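Glycosyltransferase (Rickettsia africae, PDB 7MI0) probably transfers a sugar from an activated donor to an acceptor, as a two-domain glycosyltransferase of the GT-B fold. Local coordinates at residues 131-137 with 165-170; 158-162 with 322-326; 306-310 with 327-333. All coordinates share one frame. Residues are numbered along the deposited sequence.

Contact 1 (131-137 with 165-170); sequences FHGVYNI and HLLENY
Val134 sets its CG1 methyl over the centre of the His165 imidazole, 3.3 Å from CG1 to the ring centroid and 1° off the normal, a CH-pi contact. Residues 131-137 leave the end of strand 126-131 and from Val134 on run nearly extended past the last turn of helix 160-168. CA atoms pair as Val134-His165 (6.8 Å), Asn136-Asn169 (7.8 Å) and Ile137-Tyr170 (7.4 Å). With chi1 t at His165 and m at Tyr170, both rings reach the same carbonyl: Tyr135 O accepts hydrogen bonds from His165 NE2 (2.8 Å) and from Tyr170 OH (2.8 Å). The Tyr170 edge points at the Phe131 face in an offset edge-to-face pair, centroids 5.7 Å apart, planes at 88°. Leu166 CD2 covers a Phe131 face, 3.9 Å from its centroid, and Ile137 CD1 a Tyr170 face, also 3.9 Å from the centroid. Tyr145 of helix 139-149 also packs on Phe131 and Tyr170. Loop and helix thus follow adjacent parallel strands, 126-131 and 154-157, in the Rossmann-like N-terminal domain of the GT-B fold.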
loop_
_atom_site.group_PDB
_atom_site.type_symbol
_atom_site.label_atom_id
_atom_site.label_comp_id
_atom_site.label_asym_id
_atom_site.label_seq_id
_atom_site.Cartn_x
_atom_site.Cartn_y
_atom_site.Cartn_z
ATOM N N PHE A 131 2.707 2.961 -11.554
ATOM C CA PHE A 131 3.866 2.319 -10.941
ATOM C C PHE A 131 3.618 2.225 -9.438
ATOM O O PHE A 131 3.639 3.240 -8.737
ATOM C CB PHE A 131 5.143 3.103 -11.246
ATOM C CG PHE A 131 5.463 3.200 -12.724
ATOM C CD1 PHE A 131 4.956 4.238 -13.495
ATOM C CD2 PHE A 131 6.269 2.253 -13.339
ATOM C CE1 PHE A 131 5.245 4.322 -14.851
ATOM C CE2 PHE A 131 6.562 2.339 -14.685
ATOM C CZ PHE A 131 6.049 3.372 -15.443
ATOM N N HIS A 132 3.364 1.012 -8.949
ATOM C CA HIS A 132 3.131 0.776 -7.527
ATOM C C HIS A 132 4.421 0.541 -6.750
ATOM O O HIS A 132 4.365 0.173 -5.571
ATOM C CB HIS A 132 2.200 -0.424 -7.324
ATOM C CG HIS A 132 0.802 -0.200 -7.805
ATOM N ND1 HIS A 132 -0.276 -0.138 -6.952
ATOM C CD2 HIS A 132 0.304 -0.033 -9.053
ATOM C CE1 HIS A 132 -1.379 0.060 -7.652
ATOM N NE2 HIS A 132 -1.054 0.129 -8.930
ATOM N N GLY A 133 5.573 0.720 -7.380
ATOM C CA GLY A 133 6.813 0.450 -6.683
ATOM C C GLY A 133 7.987 0.889 -7.522
ATOM O O GLY A 133 7.831 1.383 -8.642
ATOM N N VAL A 134 9.175 0.693 -6.958
ATOM C CA VAL A 134 10.430 1.065 -7.599
ATOM C C VAL A 134 11.035 -0.202 -8.191
ATOM O O VAL A 134 11.593 -1.034 -7.471
ATOM C CB VAL A 134 11.384 1.740 -6.612
ATOM C CG1 VAL A 134 12.714 2.021 -7.283
ATOM C CG2 VAL A 134 10.760 3.021 -6.073
ATOM N N TYR A 135 10.906 -0.365 -9.505
ATOM C CA TYR A 135 11.586 -1.414 -10.245
ATOM C C TYR A 135 12.467 -0.761 -11.296
ATOM O O TYR A 135 12.265 0.397 -11.669
ATOM C CB TYR A 135 10.601 -2.380 -10.915
ATOM C CG TYR A 135 9.141 -2.078 -10.663
ATOM C CD1 TYR A 135 8.516 -2.496 -9.491
ATOM C CD2 TYR A 135 8.378 -1.395 -11.606
ATOM C CE1 TYR A 135 7.174 -2.233 -9.254
ATOM C CE2 TYR A 135 7.033 -1.128 -11.383
ATOM C CZ TYR A 135 6.434 -1.548 -10.204
ATOM O OH TYR A 135 5.092 -1.282 -9.981
ATOM N N ASN A 136 13.459 -1.505 -11.766
ATOM C CA ASN A 136 14.405 -0.980 -12.736
ATOM C C ASN A 136 14.128 -1.545 -14.120
ATOM O O ASN A 136 13.655 -2.675 -14.271
ATOM C CB ASN A 136 15.847 -1.286 -12.334
ATOM C CG ASN A 136 16.686 -0.035 -12.232
ATOM O OD1 ASN A 136 16.660 0.652 -11.209
ATOM N ND2 ASN A 136 17.417 0.288 -13.303
ATOM N N ILE A 137 14.417 -0.730 -15.128
ATOM C CA ILE A 137 14.368 -1.144 -16.524
ATOM C C ILE A 137 15.770 -0.975 -17.093
ATOM O O ILE A 137 16.543 -0.142 -16.592
ATOM C CB ILE A 137 13.332 -0.331 -17.309
ATOM C CG1 ILE A 137 13.666 1.157 -17.219
ATOM C CG2 ILE A 137 11.940 -0.619 -16.786
ATOM C CD1 ILE A 137 12.869 2.013 -18.156
ATOM N N HIS A 165 11.925 8.357 -8.690
ATOM C CA HIS A 165 12.534 7.260 -9.436
ATOM C C HIS A 165 12.237 7.375 -10.929
ATOM O O HIS A 165 13.139 7.259 -11.766
ATOM C CB HIS A 165 12.030 5.929 -8.876
ATOM C CG HIS A 165 12.589 4.725 -9.563
ATOM N ND1 HIS A 165 13.932 4.414 -9.549
ATOM C CD2 HIS A 165 11.984 3.744 -10.275
ATOM C CE1 HIS A 165 14.130 3.297 -10.226
ATOM N NE2 HIS A 165 12.965 2.871 -10.677
ATOM N N LEU A 166 10.973 7.620 -11.279
ATOM C CA LEU A 166 10.604 7.757 -12.683
ATOM C C LEU A 166 11.302 8.941 -13.338
ATOM O O LEU A 166 11.528 8.931 -14.553
ATOM C CB LEU A 166 9.092 7.903 -12.812
ATOM C CG LEU A 166 8.285 6.769 -12.189
ATOM C CD1 LEU A 166 6.800 7.034 -12.357
ATOM C CD2 LEU A 166 8.682 5.426 -12.797
ATOM N N LEU A 167 11.648 9.967 -12.561
ATOM C CA LEU A 167 12.360 11.109 -13.122
ATOM C C LEU A 167 13.859 10.844 -13.229
ATOM O O LEU A 167 14.460 11.054 -14.287
ATOM C CB LEU A 167 12.106 12.358 -12.276
ATOM C CG LEU A 167 10.779 13.088 -12.465
ATOM C CD1 LEU A 167 10.730 14.340 -11.615
ATOM C CD2 LEU A 167 10.576 13.438 -13.918
ATOM N N GLU A 168 14.481 10.394 -12.137
ATOM C CA GLU A 168 15.937 10.300 -12.095
ATOM C C GLU A 168 16.440 9.032 -12.765
ATOM O O GLU A 168 17.499 9.042 -13.400
ATOM C CB GLU A 168 16.435 10.348 -10.651
ATOM C CG GLU A 168 15.760 11.392 -9.762
ATOM C CD GLU A 168 16.204 12.814 -10.053
ATOM O OE1 GLU A 168 17.161 13.002 -10.840
ATOM O OE2 GLU A 168 15.592 13.744 -9.484
ATOM N N ASN A 169 15.706 7.931 -12.629
ATOM C CA ASN A 169 16.158 6.652 -13.169
ATOM C C ASN A 169 15.623 6.411 -14.580
ATOM O O ASN A 169 16.402 6.250 -15.526
ATOM C CB ASN A 169 15.742 5.518 -12.227
ATOM C CG ASN A 169 16.522 4.248 -12.466
ATOM O OD1 ASN A 169 16.279 3.524 -13.435
ATOM N ND2 ASN A 169 17.466 3.962 -11.576
ATOM N N TYR A 170 14.296 6.386 -14.734
ATOM C CA TYR A 170 13.699 6.163 -16.046
ATOM C C TYR A 170 13.933 7.328 -16.999
ATOM O O TYR A 170 13.827 7.144 -18.216
ATOM C CB TYR A 170 12.194 5.926 -15.924
ATOM C CG TYR A 170 11.772 4.581 -15.370
ATOM C CD1 TYR A 170 12.563 3.890 -14.458
ATOM C CD2 TYR A 170 10.567 4.005 -15.760
ATOM C CE1 TYR A 170 12.160 2.664 -13.948
ATOM C CE2 TYR A 170 10.159 2.782 -15.260
ATOM C CZ TYR A 170 10.955 2.116 -14.354
ATOM O OH TYR A 170 10.543 0.900 -13.863
#

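Contact 2 (158-162 with 322-326); sequences VSNFV and GGAVE
This contact bridges the two Rossmann-like domains of the GT-B fold, across the cleft that holds the active site in such enzymes. The start of helix 160-168, in the N-terminal domain, faces a glycine-containing loop after strand 315-319 in the C-terminal domain. Nearest CA atoms are Phe161 and Gly323, 5.3 Å apart. The first-turn NH groups of the helix meet a carboxylate from the other domain. Asn160 N donates to Glu326 OE1 at 3.1 Å and Phe161 N to Glu326 OE2 at 2.6 Å, so both oxygens of Glu326 are engaged. Its chi1 is m and chi2 t, which carries the carboxylate across. Val162 N is satisfied from the N-cap: Ser159 OG, with chi1 p, accepts from it at 3.2 Å. Ser159 OG is also hydrogen-bonded to Ala301 O. In the loop, Glu326 N donates to Gly323 O at 3.2 Å, and Gly323 shares a backbone hydrogen bond with Glu300. Gly322 has phi 66° and psi -153°, which suits a residue without a side chain. With Phe161 at chi1 t, Gly322 CA sits over its ring face in a CH-pi contact, 3.5 Å from the centroid and 5° off the normal.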
loop_
_atom_site.group_PDB
_atom_site.type_symbol
_atom_site.label_atom_id
_atom_site.label_comp_id
_atom_site.label_asym_id
_atom_site.label_seq_id
_atom_site.Cartn_x
_atom_site.Cartn_y
_atom_site.Cartn_z
ATOM N N VAL A 158 2.394 6.137 -7.367
ATOM C CA VAL A 158 1.641 6.030 -6.119
ATOM C C VAL A 158 2.248 6.849 -4.995
ATOM O O VAL A 158 1.685 6.872 -3.891
ATOM C CB VAL A 158 1.541 4.578 -5.616
ATOM C CG1 VAL A 158 0.951 3.666 -6.682
ATOM C CG2 VAL A 158 2.907 4.089 -5.165
ATOM N N SER A 159 3.381 7.509 -5.230
ATOM C CA SER A 159 3.994 8.374 -4.229
ATOM C C SER A 159 4.963 9.313 -4.928
ATOM O O SER A 159 5.290 9.139 -6.104
ATOM C CB SER A 159 4.705 7.557 -3.143
ATOM O OG SER A 159 5.731 6.734 -3.681
ATOM N N ASN A 160 5.420 10.321 -4.190
ATOM C CA ASN A 160 6.472 11.167 -4.736
ATOM C C ASN A 160 7.810 10.454 -4.746
ATOM O O ASN A 160 8.684 10.808 -5.542
ATOM C CB ASN A 160 6.584 12.474 -3.955
ATOM C CG ASN A 160 5.515 13.477 -4.349
ATOM O OD1 ASN A 160 5.636 14.166 -5.369
ATOM N ND2 ASN A 160 4.462 13.568 -3.541
ATOM N N PHE A 161 7.984 9.460 -3.879
ATOM C CA PHE A 161 9.188 8.643 -3.913
ATOM C C PHE A 161 9.282 7.869 -5.224
ATOM O O PHE A 161 10.351 7.800 -5.841
ATOM C CB PHE A 161 9.183 7.715 -2.701
ATOM C CG PHE A 161 10.304 6.733 -2.664
ATOM C CD1 PHE A 161 11.593 7.141 -2.390
ATOM C CD2 PHE A 161 10.057 5.384 -2.852
ATOM C CE1 PHE A 161 12.621 6.226 -2.334
ATOM C CE2 PHE A 161 11.080 4.464 -2.794
ATOM C CZ PHE A 161 12.365 4.887 -2.533
ATOM N N VAL A 162 8.163 7.305 -5.683
ATOM C CA VAL A 162 8.161 6.614 -6.969
ATOM C C VAL A 162 8.317 7.608 -8.115
ATOM O O VAL A 162 9.008 7.331 -9.102
ATOM C CB VAL A 162 6.883 5.766 -7.114
ATOM C CG1 VAL A 162 6.713 5.276 -8.541
ATOM C CG2 VAL A 162 6.921 4.585 -6.156
ATOM N N GLY A 322 12.026 5.833 1.821
ATOM C CA GLY A 322 11.003 5.574 0.833
ATOM C C GLY A 322 9.813 6.492 1.022
ATOM O O GLY A 322 9.917 7.604 1.552
ATOM N N GLY A 323 8.653 6.015 0.590
ATOM C CA GLY A 323 7.445 6.785 0.774
ATOM C C GLY A 323 6.777 6.621 2.115
ATOM O O GLY A 323 5.677 7.142 2.314
ATOM N N ALA A 324 7.423 5.916 3.050
ATOM C CA ALA A 324 6.797 5.579 4.326
ATOM C C ALA A 324 6.613 6.801 5.222
ATOM O O ALA A 324 5.697 6.824 6.054
ATOM C CB ALA A 324 7.621 4.513 5.050
ATOM N N VAL A 325 7.468 7.815 5.081
ATOM C CA VAL A 325 7.327 9.038 5.857
ATOM C C VAL A 325 6.592 10.124 5.092
ATOM O O VAL A 325 6.400 11.225 5.630
ATOM C CB VAL A 325 8.700 9.565 6.320
ATOM N N GLU A 326 6.171 9.850 3.848
ATOM C CA GLU A 326 5.547 10.880 3.017
ATOM C C GLU A 326 4.286 11.453 3.655
ATOM O O GLU A 326 3.975 12.634 3.468
ATOM C CB GLU A 326 5.220 10.315 1.635
ATOM C CG GLU A 326 6.410 10.166 0.716
ATOM C CD GLU A 326 6.012 10.120 -0.754
ATOM O OE1 GLU A 326 4.978 10.729 -1.117
ATOM O OE2 GLU A 326 6.738 9.475 -1.543
#

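Contact 3 (306-310 with 327-333); sequences IIEGQ and TINNNIT
Gln310 NE2 donates two hydrogen bonds to backbone carbonyls, to Thr327 O at 3.1 Å and to Thr333 O at 3.2 Å. One side-chain amide thus joins both ends of residues 327-333 to helix 304-311. Gln310 is m at chi1 and t at chi2, so its chain extends from the helix into the loop. Within the loop, Asn329 N donates to Thr333 OG1 at 2.8 Å. Asn329 O accepts from Ile332 N at 2.9 Å and from Thr333 N at 3.0 Å, and Asn331 has positive phi (67°). Residues 329-332 form a type II beta turn that swings away from the helix. CA atoms are nearest at Ile307-Thr327 (6.7 Å) and Gln310-Thr333 (7.5 Å). Apolar packing flanks these bonds. Ile306 CG2 lies 3.5 Å from Thr327 OG1 and 3.6 Å from Ile328 CD1, and Ile307 CG1 lies 3.7 Å from Thr327 CG2. Ile306 and Ile328 both rest on Val316 and Ala318 of strand 315-319. Thr371 of helix 359-375 packs on Gln310 and Thr333. Helix 304-311 carries Glu308, whose place is consistent with the second glutamate of the E-x7-E motif of GT4 enzymes, in the C-terminal Rossmann-like domain of the GT-B fold.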
loop_
_atom_site.group_PDB
_atom_site.type_symbol
_atom_site.label_atom_id
_atom_site.label_comp_id
_atom_site.label_asym_id
_atom_site.label_seq_id
_atom_site.Cartn_x
_atom_site.Cartn_y
_atom_site.Cartn_z
ATOM N N ILE A 306 1.231 3.185 8.064
ATOM C CA ILE A 306 1.356 4.537 8.595
ATOM C C ILE A 306 0.052 5.295 8.406
ATOM O O ILE A 306 -0.514 5.848 9.357
ATOM C CB ILE A 306 2.528 5.276 7.932
ATOM C CG1 ILE A 306 3.848 4.600 8.297
ATOM C CG2 ILE A 306 2.520 6.737 8.345
ATOM C CD1 ILE A 306 3.893 4.145 9.733
ATOM N N ILE A 307 -0.444 5.327 7.169
ATOM C CA ILE A 307 -1.703 6.004 6.889
ATOM C C ILE A 307 -2.840 5.362 7.678
ATOM O O ILE A 307 -3.701 6.056 8.229
ATOM C CB ILE A 307 -1.973 6.001 5.371
ATOM C CG1 ILE A 307 -0.692 6.305 4.605
ATOM C CG2 ILE A 307 -2.968 7.064 5.009
ATOM C CD1 ILE A 307 -0.883 6.346 3.101
ATOM N N GLU A 308 -2.852 4.029 7.761
ATOM C CA GLU A 308 -3.896 3.350 8.522
ATOM C C GLU A 308 -3.831 3.721 9.996
ATOM O O GLU A 308 -4.867 3.939 10.635
ATOM C CB GLU A 308 -3.782 1.836 8.354
ATOM C CG GLU A 308 -4.409 1.304 7.086
ATOM C CD GLU A 308 -4.199 -0.188 6.913
ATOM O OE1 GLU A 308 -3.521 -0.802 7.767
ATOM O OE2 GLU A 308 -4.712 -0.744 5.918
ATOM N N GLY A 309 -2.622 3.801 10.552
ATOM C CA GLY A 309 -2.490 4.194 11.945
ATOM C C GLY A 309 -2.881 5.640 12.185
ATOM O O GLY A 309 -3.501 5.966 13.200
ATOM N N GLN A 310 -2.515 6.530 11.262
ATOM C CA GLN A 310 -2.927 7.922 11.385
ATOM C C GLN A 310 -4.443 8.052 11.327
ATOM O O GLN A 310 -5.032 8.869 12.045
ATOM C CB GLN A 310 -2.275 8.758 10.288
ATOM C CG GLN A 310 -0.828 9.087 10.532
ATOM C CD GLN A 310 -0.223 9.854 9.377
ATOM O OE1 GLN A 310 -0.246 9.397 8.232
ATOM N NE2 GLN A 310 0.319 11.033 9.669
ATOM N N THR A 327 3.554 10.644 4.408
ATOM C CA THR A 327 2.313 11.076 5.029
ATOM C C THR A 327 2.505 11.695 6.412
ATOM O O THR A 327 1.510 12.058 7.048
ATOM C CB THR A 327 1.357 9.888 5.130
ATOM O OG1 THR A 327 2.112 8.702 5.417
ATOM C CG2 THR A 327 0.624 9.690 3.826
ATOM N N ILE A 328 3.742 11.832 6.893
ATOM C CA ILE A 328 4.017 12.230 8.272
ATOM C C ILE A 328 4.657 13.610 8.282
ATOM O O ILE A 328 5.763 13.794 7.760
ATOM C CB ILE A 328 4.923 11.216 8.988
ATOM C CG1 ILE A 328 4.182 9.895 9.194
ATOM C CG2 ILE A 328 5.429 11.789 10.317
ATOM C CD1 ILE A 328 4.976 8.871 9.946
ATOM N N ASN A 329 3.968 14.577 8.882
ATOM C CA ASN A 329 4.560 15.874 9.196
ATOM C C ASN A 329 5.210 15.729 10.564
ATOM O O ASN A 329 4.527 15.705 11.595
ATOM C CB ASN A 329 3.518 16.986 9.174
ATOM C CG ASN A 329 4.132 18.361 9.391
ATOM O OD1 ASN A 329 5.355 18.511 9.401
ATOM N ND2 ASN A 329 3.287 19.372 9.558
ATOM N N ASN A 330 6.538 15.624 10.563
ATOM C CA ASN A 330 7.282 15.205 11.741
ATOM C C ASN A 330 6.946 16.076 12.945
ATOM O O ASN A 330 6.929 17.307 12.851
ATOM C CB ASN A 330 8.780 15.256 11.433
ATOM C CG ASN A 330 9.630 14.728 12.563
ATOM O OD1 ASN A 330 9.416 13.620 13.059
ATOM N ND2 ASN A 330 10.602 15.524 12.984
ATOM N N ASN A 331 6.663 15.412 14.072
ATOM C CA ASN A 331 6.309 16.023 15.353
ATOM C C ASN A 331 4.960 16.735 15.316
ATOM O O ASN A 331 4.663 17.547 16.196
ATOM C CB ASN A 331 7.398 16.985 15.841
ATOM C CG ASN A 331 8.684 16.274 16.182
ATOM O OD1 ASN A 331 8.667 15.144 16.663
ATOM N ND2 ASN A 331 9.812 16.928 15.928
ATOM N N ILE A 332 4.120 16.440 14.327
ATOM C CA ILE A 332 2.832 17.114 14.223
ATOM C C ILE A 332 1.732 16.098 13.936
ATOM O O ILE A 332 0.687 16.095 14.595
ATOM C CB ILE A 332 2.889 18.226 13.161
ATOM C CG1 ILE A 332 3.608 19.445 13.742
ATOM C CG2 ILE A 332 1.496 18.569 12.650
ATOM C CD1 ILE A 332 3.764 20.586 12.779
ATOM N N THR A 333 1.955 15.216 12.966
ATOM C CA THR A 333 1.041 14.108 12.731
ATOM C C THR A 333 1.687 12.753 12.976
ATOM O O THR A 333 1.042 11.722 12.748
ATOM C CB THR A 333 0.482 14.171 11.309
ATOM O OG1 THR A 333 1.557 14.309 10.367
ATOM C CG2 THR A 333 -0.453 15.352 11.178
#

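Contact 3 is fully buried, while contacts 1 and 2 are only partly so. Contacts 1 and 3 each lie within a single domain and stay about 12 Å apart at their nearest atoms. Contact 2 lies between them and spans the domains. It shares helix 160-168 with contact 1: contact 1 uses the end of that helix and contact 2 its beginning. They touch at several points, among them Val134 CG2 and Phe161 CE2, 3.6 Å apart. Contact 2 touches contact 3 through Ala324 O and Ile306 CG1, 3.7 Å apart. Contact 1 is rich in aromatic rings, contact 2 relies on a carboxylate at backbone NH groups, and contact 3 uses one side-chain amide on two carbonyls, with isoleucine and threonine packing beside it.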